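Local coordinates for glycogen synthase (Cyanobacterium sp. CLg1, PDB 6GNF), which belongs to the starch and bacterial glycogen synthase family of two-domain glycosyltransferases and is modelled here with ADP and a glycan, at residues D349-G354 against K501-Y506. Sequence-based numbering, arbitrary orientation.
Sequences DIPLFG and KALQEY
Pro351 lies flat against the Tyr506 ring: its CB is 3.6 Å from the ring centroid and only 2° off the normal, a CH-pi contact almost exactly over the centre. Tyr506 has CG anti to the backbone N (chi1 176°), which carries the ring back over the start of strand 352-356. The tight part of the contact is at the CB-CG edge of the proline, which Leu503 meets at about a right angle; Leu503 CD2 comes within 3.5 Å of Pro351 CG, closer than usual for two carbons. Leu503 CD2 also touches the Phe353 ring, 3.9 Å from Phe353 CE1, while Leu503 CG sits at that ring's edge, in its plane. Tyr426, on the neighbouring strand 426-429, stacks on Phe353 and touches Leu503 and Tyr506. Toward Asp349 the packing is looser: only its backbone O comes to the Tyr506 ring edge, while Asp349 CB stays 5.1 Å from Tyr506 OH and Asp349 is exposed. The contact joins the C-terminal end region of helix 485-503 to the entry of strand 352-356 in the Rossmann-like C-terminal domain, and because carbon surfaces carry it, shape complementarity rather than polar pairing should set its geometry.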
loop_
_atom_site.group_PDB
_atom_site.type_symbol
_atom_site.label_atom_id
_atom_site.label_comp_id
_atom_site.label_asym_id
_atom_site.label_seq_id
_atom_site.Cartn_x
_atom_site.Cartn_y
_atom_site.Cartn_z
ATOM N N ASP A 349 -5.752 -26.823 -19.962
ATOM C CA ASP A 349 -5.764 -27.844 -18.909
ATOM C C ASP A 349 -4.524 -27.842 -18.016
ATOM O O ASP A 349 -4.452 -28.630 -17.075
ATOM C CB ASP A 349 -5.921 -29.239 -19.523
ATOM C CG ASP A 349 -7.237 -29.407 -20.248
ATOM O OD1 ASP A 349 -8.118 -28.537 -20.093
ATOM O OD2 ASP A 349 -7.403 -30.427 -20.948
ATOM N N ILE A 350 -3.527 -27.022 -18.338
ATOM C CA ILE A 350 -2.348 -26.887 -17.479
ATOM C C ILE A 350 -2.603 -25.780 -16.464
ATOM O O ILE A 350 -2.848 -24.642 -16.861
ATOM C CB ILE A 350 -1.082 -26.548 -18.288
ATOM C CG1 ILE A 350 -0.727 -27.712 -19.217
ATOM C CG2 ILE A 350 0.094 -26.265 -17.360
ATOM C CD1 ILE A 350 0.258 -27.347 -20.307
ATOM N N PRO A 351 -2.534 -26.103 -15.156
ATOM C CA PRO A 351 -2.812 -25.075 -14.148
ATOM C C PRO A 351 -1.771 -23.963 -14.179
ATOM O O PRO A 351 -0.575 -24.248 -14.227
ATOM C CB PRO A 351 -2.750 -25.845 -12.824
ATOM C CG PRO A 351 -1.893 -27.028 -13.104
ATOM C CD PRO A 351 -2.126 -27.381 -14.544
ATOM N N LEU A 352 -2.231 -22.714 -14.148
ATOM C CA LEU A 352 -1.345 -21.563 -14.270
ATOM C C LEU A 352 -1.371 -20.708 -13.010
ATOM O O LEU A 352 -2.437 -20.345 -12.524
ATOM C CB LEU A 352 -1.743 -20.720 -15.483
ATOM C CG LEU A 352 -0.716 -19.673 -15.934
ATOM C CD1 LEU A 352 -0.767 -19.479 -17.438
ATOM C CD2 LEU A 352 -0.911 -18.335 -15.243
ATOM N N PHE A 353 -0.180 -20.393 -12.500
ATOM C CA PHE A 353 0.005 -19.517 -11.340
ATOM C C PHE A 353 0.523 -18.153 -11.787
ATOM O O PHE A 353 1.436 -18.070 -12.603
ATOM C CB PHE A 353 1.026 -20.121 -10.375
ATOM C CG PHE A 353 0.550 -21.360 -9.677
ATOM C CD1 PHE A 353 0.681 -22.601 -10.276
ATOM C CD2 PHE A 353 -0.009 -21.287 -8.408
ATOM C CE1 PHE A 353 0.252 -23.748 -9.628
ATOM C CE2 PHE A 353 -0.443 -22.429 -7.754
ATOM C CZ PHE A 353 -0.312 -23.663 -8.363
ATOM N N GLY A 354 -0.052 -17.086 -11.244
ATOM C CA GLY A 354 0.354 -15.726 -11.591
ATOM C C GLY A 354 0.804 -14.920 -10.383
ATOM O O GLY A 354 0.147 -14.930 -9.341
ATOM N N LYS A 501 -1.261 -28.194 -2.197
ATOM C CA LYS A 501 -2.609 -28.221 -1.637
ATOM C C LYS A 501 -3.619 -27.833 -2.710
ATOM O O LYS A 501 -4.631 -28.501 -2.886
ATOM C CB LYS A 501 -2.747 -27.255 -0.462
ATOM C CG LYS A 501 -2.418 -27.805 0.913
ATOM C CD LYS A 501 -2.640 -26.697 1.946
ATOM C CE LYS A 501 -2.519 -27.183 3.380
ATOM N NZ LYS A 501 -1.118 -27.545 3.725
ATOM N N ALA A 502 -3.332 -26.749 -3.423
ATOM C CA ALA A 502 -4.239 -26.219 -4.437
ATOM C C ALA A 502 -4.369 -27.141 -5.641
ATOM O O ALA A 502 -5.475 -27.356 -6.138
ATOM C CB ALA A 502 -3.786 -24.841 -4.890
ATOM N N LEU A 503 -3.240 -27.671 -6.104
ATOM C CA LEU A 503 -3.227 -28.519 -7.299
ATOM C C LEU A 503 -3.936 -29.850 -7.074
ATOM O O LEU A 503 -4.428 -30.452 -8.017
ATOM C CB LEU A 503 -1.795 -28.759 -7.788
ATOM C CG LEU A 503 -1.078 -27.550 -8.407
ATOM C CD1 LEU A 503 0.353 -27.912 -8.776
ATOM C CD2 LEU A 503 -1.823 -27.023 -9.626
ATOM N N GLN A 504 -3.989 -30.307 -5.826
ATOM C CA GLN A 504 -4.749 -31.500 -5.475
ATOM C C GLN A 504 -6.220 -31.380 -5.861
ATOM O O GLN A 504 -6.865 -32.381 -6.145
ATOM C CB GLN A 504 -4.667 -31.752 -3.975
ATOM C CG GLN A 504 -3.307 -32.243 -3.486
ATOM C CD GLN A 504 -3.218 -33.751 -3.413
ATOM O OE1 GLN A 504 -3.989 -34.456 -4.066
ATOM N NE2 GLN A 504 -2.259 -34.256 -2.651
ATOM N N GLU A 505 -6.743 -30.156 -5.877
ATOM C CA GLU A 505 -8.142 -29.912 -6.245
ATOM C C GLU A 505 -8.327 -29.356 -7.655
ATOM O O GLU A 505 -9.460 -29.209 -8.111
ATOM C CB GLU A 505 -8.791 -28.945 -5.254
ATOM C CG GLU A 505 -9.008 -29.519 -3.867
ATOM C CD GLU A 505 -9.713 -28.552 -2.936
ATOM O OE1 GLU A 505 -9.589 -28.742 -1.709
ATOM O OE2 GLU A 505 -10.387 -27.608 -3.406
ATOM N N TYR A 506 -7.234 -29.049 -8.350
ATOM C CA TYR A 506 -7.332 -28.419 -9.663
ATOM C C TYR A 506 -8.182 -29.254 -10.616
ATOM O O TYR A 506 -7.966 -30.457 -10.757
ATOM C CB TYR A 506 -5.949 -28.190 -10.280
ATOM C CG TYR A 506 -6.020 -27.617 -11.682
ATOM C CD1 TYR A 506 -6.466 -26.315 -11.902
ATOM C CD2 TYR A 506 -5.664 -28.381 -12.788
ATOM C CE1 TYR A 506 -6.547 -25.793 -13.184
ATOM C CE2 TYR A 506 -5.745 -27.865 -14.071
ATOM C CZ TYR A 506 -6.189 -26.571 -14.263
ATOM O OH TYR A 506 -6.277 -26.026 -15.518
#